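Local coordinates for L-threonine-O-3-phosphate decarboxylase (Porphyromonas gingivalis, PDB 3FKD), which probably binds pyridoxal 5'-phosphate and, as a member of the aminotransferase class I and II family, probably decarboxylates L-threonine O-3-phosphate, at residues G53-M58 against I70-G75; Y199-L204 against K237-H242. All coordinates share one frame; numbering follows the deposited sequence.

Contact 1: G53-M58 against I70-G75; sequences GTLRQM and ILVTNG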
loop_
_atom_site.group_PDB
_atom_site.type_symbol
_atom_site.label_atom_id
_atom_site.label_comp_id
_atom_site.label_asym_id
_atom_site.label_seq_id
_atom_site.Cartn_x
_atom_site.Cartn_y
_atom_site.Cartn_z
ATOM N N GLY A 53 -11.941 2.586 -8.941
ATOM C CA GLY A 53 -13.371 2.809 -8.992
ATOM C C GLY A 53 -14.193 1.720 -9.661
ATOM O O GLY A 53 -15.355 1.533 -9.306
ATOM N N THR A 54 -13.626 1.033 -10.654
ATOM C CA THR A 54 -14.327 -0.041 -11.308
ATOM C C THR A 54 -14.466 -1.242 -10.366
ATOM O O THR A 54 -15.542 -1.875 -10.301
ATOM C CB THR A 54 -13.640 -0.458 -12.647
ATOM O OG1 THR A 54 -13.692 0.636 -13.554
ATOM C CG2 THR A 54 -14.376 -1.562 -13.298
ATOM N N LEU A 55 -13.390 -1.558 -9.635
ATOM C CA LEU A 55 -13.477 -2.601 -8.625
ATOM C C LEU A 55 -14.515 -2.231 -7.581
ATOM O O LEU A 55 -15.375 -3.044 -7.245
ATOM C CB LEU A 55 -12.130 -2.893 -7.971
ATOM C CG LEU A 55 -12.033 -4.078 -7.002
ATOM C CD1 LEU A 55 -12.706 -5.322 -7.605
ATOM C CD2 LEU A 55 -10.608 -4.364 -6.672
ATOM N N ARG A 56 -14.447 -0.995 -7.099
ATOM C CA ARG A 56 -15.392 -0.503 -6.106
ATOM C C ARG A 56 -16.812 -0.721 -6.582
ATOM O O ARG A 56 -17.642 -1.286 -5.865
ATOM C CB ARG A 56 -15.167 0.983 -5.821
ATOM C CG ARG A 56 -15.996 1.511 -4.663
ATOM C CD ARG A 56 -15.868 3.006 -4.553
ATOM N NE ARG A 56 -16.540 3.698 -5.651
ATOM C CZ ARG A 56 -15.933 4.516 -6.510
ATOM N NH1 ARG A 56 -14.633 4.756 -6.409
ATOM N NH2 ARG A 56 -16.622 5.110 -7.470
ATOM N N GLN A 57 -17.082 -0.274 -7.798
ATOM C CA GLN A 57 -18.392 -0.454 -8.409
ATOM C C GLN A 57 -18.834 -1.934 -8.411
ATOM O O GLN A 57 -19.920 -2.249 -7.936
ATOM C CB GLN A 57 -18.398 0.177 -9.803
ATOM C CG GLN A 57 -19.599 -0.109 -10.674
ATOM C CD GLN A 57 -20.879 0.497 -10.136
ATOM O OE1 GLN A 57 -21.571 -0.097 -9.285
ATOM N NE2 GLN A 57 -21.222 1.685 -10.648
HETATM N N MSE A 58 -18.003 -2.844 -8.905
HETATM C CA MSE A 58 -18.390 -4.263 -8.928
HETATM C C MSE A 58 -18.525 -4.922 -7.536
HETATM O O MSE A 58 -19.215 -5.935 -7.393
HETATM C CB MSE A 58 -17.414 -5.096 -9.742
HETATM C CG MSE A 58 -17.040 -4.537 -11.113
HETATM SE SE MSE A 58 -15.518 -5.631 -11.664
HETATM C CE MSE A 58 -14.618 -4.474 -12.910
ATOM N N ILE A 70 -18.422 1.361 -0.413
ATOM C CA ILE A 70 -17.188 0.579 -0.488
ATOM C C ILE A 70 -15.964 1.467 -0.657
ATOM O O ILE A 70 -16.010 2.544 -1.230
ATOM C CB ILE A 70 -17.202 -0.569 -1.569
ATOM C CG1 ILE A 70 -17.884 -1.830 -1.037
ATOM C CG2 ILE A 70 -15.793 -0.992 -1.946
ATOM C CD1 ILE A 70 -19.396 -1.841 -1.093
ATOM N N LEU A 71 -14.854 1.002 -0.140
ATOM C CA LEU A 71 -13.611 1.711 -0.303
ATOM C C LEU A 71 -12.550 0.633 -0.368
ATOM O O LEU A 71 -12.288 -0.053 0.640
ATOM C CB LEU A 71 -13.358 2.652 0.885
ATOM C CG LEU A 71 -11.948 3.257 0.867
ATOM C CD1 LEU A 71 -11.914 4.531 0.116
ATOM C CD2 LEU A 71 -11.414 3.471 2.281
ATOM N N VAL A 72 -11.992 0.448 -1.553
ATOM C CA VAL A 72 -10.919 -0.493 -1.758
ATOM C C VAL A 72 -9.650 -0.008 -1.065
ATOM O O VAL A 72 -9.318 1.135 -1.106
ATOM C CB VAL A 72 -10.698 -0.822 -3.272
ATOM C CG1 VAL A 72 -9.621 -1.883 -3.468
ATOM C CG2 VAL A 72 -12.004 -1.272 -3.907
ATOM N N THR A 73 -8.929 -0.918 -0.446
ATOM C CA THR A 73 -7.813 -0.558 0.394
ATOM C C THR A 73 -6.558 -1.368 0.009
ATOM O O THR A 73 -6.671 -2.367 -0.675
ATOM C CB THR A 73 -8.212 -0.734 1.894
ATOM O OG1 THR A 73 -7.370 0.079 2.696
ATOM C CG2 THR A 73 -8.108 -2.170 2.333
ATOM N N ASN A 74 -5.376 -0.906 0.390
ATOM C CA ASN A 74 -4.128 -1.626 0.171
ATOM C C ASN A 74 -3.955 -2.779 1.180
ATOM O O ASN A 74 -3.012 -2.756 1.948
ATOM C CB ASN A 74 -2.954 -0.666 0.320
ATOM C CG ASN A 74 -1.625 -1.222 -0.188
ATOM O OD1 ASN A 74 -1.568 -2.027 -1.072
ATOM N ND2 ASN A 74 -0.528 -0.702 0.366
ATOM N N GLY A 75 -4.825 -3.786 1.153
ATOM C CA GLY A 75 -4.798 -4.832 2.165
ATOM C C GLY A 75 -5.757 -4.508 3.306
ATOM O O GLY A 75 -6.138 -3.366 3.472
#
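Leu55 and Arg56, neighbours on helix 53-62, meet alternate residues of strand 70-73, the outermost of its sheet within the chain, and the contact is wholly one of van der Waals packing. Its apolar part rests on Val72, whose two methyls divide the work. CG1 of Val72 lies 4.2 Å from CD2 of Leu55, the two side chains crossing at about a right angle, while CG2 of Val72 lies against the helix backbone, 4.0 Å from Arg56 N. The second part is the aliphatic stem of Arg56. With CG anti to the backbone N (chi1 -172°), the stem runs past Ile70 in the opposite sense to that side chain, bringing Arg56 CG to 3.7 Å from Ile70 CG2 and Arg56 CD to 3.4 Å from Ile70 O. A bend at chi3 (70°) then turns the guanidinium back over its own helix, where Gly53 O lies 4.1 Å above the centre of the Arg56 guanidinium plane. The chemistry is thus divided along one arginine: its methylenes pack on the strand, while its polar head is bound outside the contact, NH1 by a salt bridge to Asp51 just before the helix and NE by a hydrogen bond to Asn67 in the connection.

Contact 2: Y199-L204 against K237-H242; sequences YGIPGL and KFILIH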
loop_
_atom_site.group_PDB
_atom_site.type_symbol
_atom_site.label_atom_id
_atom_site.label_comp_id
_atom_site.label_asym_id
_atom_site.label_seq_id
_atom_site.Cartn_x
_atom_site.Cartn_y
_atom_site.Cartn_z
ATOM N N TYR A 199 -8.316 -16.392 -0.208
ATOM C CA TYR A 199 -7.868 -16.660 -1.581
ATOM C C TYR A 199 -6.376 -16.817 -1.784
ATOM O O TYR A 199 -5.939 -16.952 -2.930
ATOM C CB TYR A 199 -8.391 -15.623 -2.563
ATOM C CG TYR A 199 -9.822 -15.239 -2.341
ATOM C CD1 TYR A 199 -10.869 -16.143 -2.600
ATOM C CD2 TYR A 199 -10.147 -13.949 -1.898
ATOM C CE1 TYR A 199 -12.202 -15.772 -2.395
ATOM C CE2 TYR A 199 -11.457 -13.566 -1.703
ATOM C CZ TYR A 199 -12.481 -14.479 -1.948
ATOM O OH TYR A 199 -13.767 -14.062 -1.743
ATOM N N GLY A 200 -5.606 -16.817 -0.696
ATOM C CA GLY A 200 -4.200 -17.158 -0.768
ATOM C C GLY A 200 -3.357 -16.114 -1.454
ATOM O O GLY A 200 -2.291 -16.410 -1.976
ATOM N N ILE A 201 -3.833 -14.874 -1.464
ATOM C CA ILE A 201 -3.069 -13.811 -2.086
ATOM C C ILE A 201 -2.688 -12.635 -1.155
ATOM O O ILE A 201 -2.910 -11.461 -1.470
ATOM C CB ILE A 201 -3.659 -13.409 -3.427
ATOM C CG1 ILE A 201 -5.147 -13.118 -3.275
ATOM C CG2 ILE A 201 -3.458 -14.566 -4.413
ATOM C CD1 ILE A 201 -5.644 -12.037 -4.171
ATOM N N PRO A 202 -2.031 -12.974 -0.038
ATOM C CA PRO A 202 -1.517 -12.004 0.931
ATOM C C PRO A 202 -0.502 -11.007 0.324
ATOM O O PRO A 202 -0.460 -9.857 0.743
ATOM C CB PRO A 202 -0.810 -12.882 1.991
ATOM C CG PRO A 202 -0.799 -14.248 1.477
ATOM C CD PRO A 202 -1.458 -14.319 0.146
ATOM N N GLY A 203 0.293 -11.462 -0.642
ATOM C CA GLY A 203 1.289 -10.628 -1.280
ATOM C C GLY A 203 0.764 -9.552 -2.229
ATOM O O GLY A 203 1.475 -8.620 -2.538
ATOM N N LEU A 204 -0.480 -9.676 -2.669
ATOM C CA LEU A 204 -1.105 -8.698 -3.523
ATOM C C LEU A 204 -1.577 -7.456 -2.791
ATOM O O LEU A 204 -1.727 -6.406 -3.405
ATOM C CB LEU A 204 -2.277 -9.328 -4.272
ATOM C CG LEU A 204 -2.125 -9.617 -5.762
ATOM C CD1 LEU A 204 -0.661 -9.634 -6.111
ATOM C CD2 LEU A 204 -2.798 -10.952 -6.134
ATOM N N LYS A 237 -10.838 -8.551 -9.406
ATOM C CA LYS A 237 -11.838 -8.578 -10.473
ATOM C C LYS A 237 -12.113 -10.006 -10.956
ATOM O O LYS A 237 -13.261 -10.401 -11.157
ATOM C CB LYS A 237 -11.373 -7.709 -11.651
ATOM C CG LYS A 237 -11.899 -6.308 -11.592
ATOM C CD LYS A 237 -11.150 -5.388 -12.529
ATOM C CE LYS A 237 -11.553 -3.915 -12.309
ATOM N NZ LYS A 237 -10.754 -2.965 -13.095
ATOM N N PHE A 238 -11.042 -10.773 -11.134
ATOM C CA PHE A 238 -11.112 -12.185 -11.503
ATOM C C PHE A 238 -11.810 -13.078 -10.444
ATOM O O PHE A 238 -12.722 -13.839 -10.762
ATOM C CB PHE A 238 -9.708 -12.713 -11.807
ATOM C CG PHE A 238 -9.714 -13.998 -12.567
ATOM C CD1 PHE A 238 -9.416 -15.188 -11.942
ATOM C CD2 PHE A 238 -10.036 -14.023 -13.902
ATOM C CE1 PHE A 238 -9.422 -16.371 -12.646
ATOM C CE2 PHE A 238 -10.053 -15.202 -14.594
ATOM C CZ PHE A 238 -9.745 -16.370 -13.971
ATOM N N ILE A 239 -11.378 -12.980 -9.190
ATOM C CA ILE A 239 -12.071 -13.697 -8.113
ATOM C C ILE A 239 -13.591 -13.391 -8.076
ATOM O O ILE A 239 -14.411 -14.312 -7.930
ATOM C CB ILE A 239 -11.414 -13.430 -6.743
ATOM C CG1 ILE A 239 -10.016 -14.079 -6.716
ATOM C CG2 ILE A 239 -12.340 -13.881 -5.576
ATOM C CD1 ILE A 239 -8.990 -13.392 -5.776
ATOM N N LEU A 240 -13.951 -12.114 -8.211
ATOM C CA LEU A 240 -15.354 -11.706 -8.195
ATOM C C LEU A 240 -16.206 -12.297 -9.319
ATOM O O LEU A 240 -17.377 -12.573 -9.109
ATOM C CB LEU A 240 -15.494 -10.190 -8.236
ATOM C CG LEU A 240 -15.308 -9.531 -6.884
ATOM C CD1 LEU A 240 -15.386 -8.014 -7.028
ATOM C CD2 LEU A 240 -16.370 -10.056 -5.973
ATOM N N ILE A 241 -15.619 -12.465 -10.503
ATOM C CA ILE A 241 -16.318 -12.971 -11.692
ATOM C C ILE A 241 -16.527 -14.500 -11.613
ATOM O O ILE A 241 -17.394 -15.074 -12.281
ATOM C CB ILE A 241 -15.543 -12.557 -12.965
ATOM C CG1 ILE A 241 -15.711 -11.060 -13.207
ATOM C CG2 ILE A 241 -16.033 -13.267 -14.196
ATOM C CD1 ILE A 241 -14.851 -10.492 -14.397
ATOM N N HIS A 242 -15.744 -15.151 -10.765
ATOM C CA HIS A 242 -15.739 -16.588 -10.674
ATOM C C HIS A 242 -15.941 -17.060 -9.210
ATOM O O HIS A 242 -15.104 -17.732 -8.650
ATOM C CB HIS A 242 -14.414 -17.093 -11.228
ATOM C CG HIS A 242 -14.067 -16.550 -12.579
ATOM N ND1 HIS A 242 -14.173 -17.297 -13.736
ATOM C CD2 HIS A 242 -13.585 -15.345 -12.958
ATOM C CE1 HIS A 242 -13.783 -16.570 -14.766
ATOM N NE2 HIS A 242 -13.408 -15.385 -14.319
#
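This is a buried, purely apolar contact between the end of the short helix 196-199 with the loop after it and the last turn of helix 230-241, and every contact across it is made by Ile239. The two branches of that residue serve different partners. Ile239 CG2, anti to the backbone N, is laid over one face of the Tyr199 ring in a CH-pi contact, 3.8 Å from the ring centroid and 16° off the normal. This methyl is offset toward the rim on the hydroxyl side, with Ile239 CG2 3.7 Å from CZ of Tyr199. The longer branch, with CG1 beside the backbone N (chi1 -68°), carries Ile239 CD1 to the other end of the same side chain, 4.0 Å from Tyr199 CB. There it also meets Ile201, the two isoleucines reaching tip to tip with 4.0 Å between Ile239 CD1 and Ile201 CD1. Ile239 therefore spans the tyrosine from its root to its ring. Gly200, with positive phi, turns the chain between Tyr199 and Ile201, both of which direct their side chains toward the helix. Phe195 and Phe246 add further apolar cover to Ile239, and Ile201 also packs on Ile44 of the second subunit. The arrangement is a small hydrophobic core between a helix and the loop leading to strand 207-210, set within the large PLP-binding domain characteristic of fold-type I enzymes, close to the dimer interface.

In the fold
Contacts 1 and 2 are joined by helix 230-241: Ile239 turns to the loop of contact 2, whereas Leu240 packs against Leu55 of contact 1, with 3.8 Å between Leu240 CD1 and Leu55 CD1. Contact 1 closes before contact 2 opens along the chain, yet their centres lie about 13 Å apart, on the same side of the chain's centre. A second tie runs through the seven-stranded mixed sheet, since loop 199-204 leads into strand 207-210, which pairs antiparallel with strand 70-73, outermost within the chain. One helix can thus serve two neighbouring contacts. Beyond the packing itself, Asn74 at the end of segment 70-75 bonds the second subunit, and Ile201 of contact 2 packs on it.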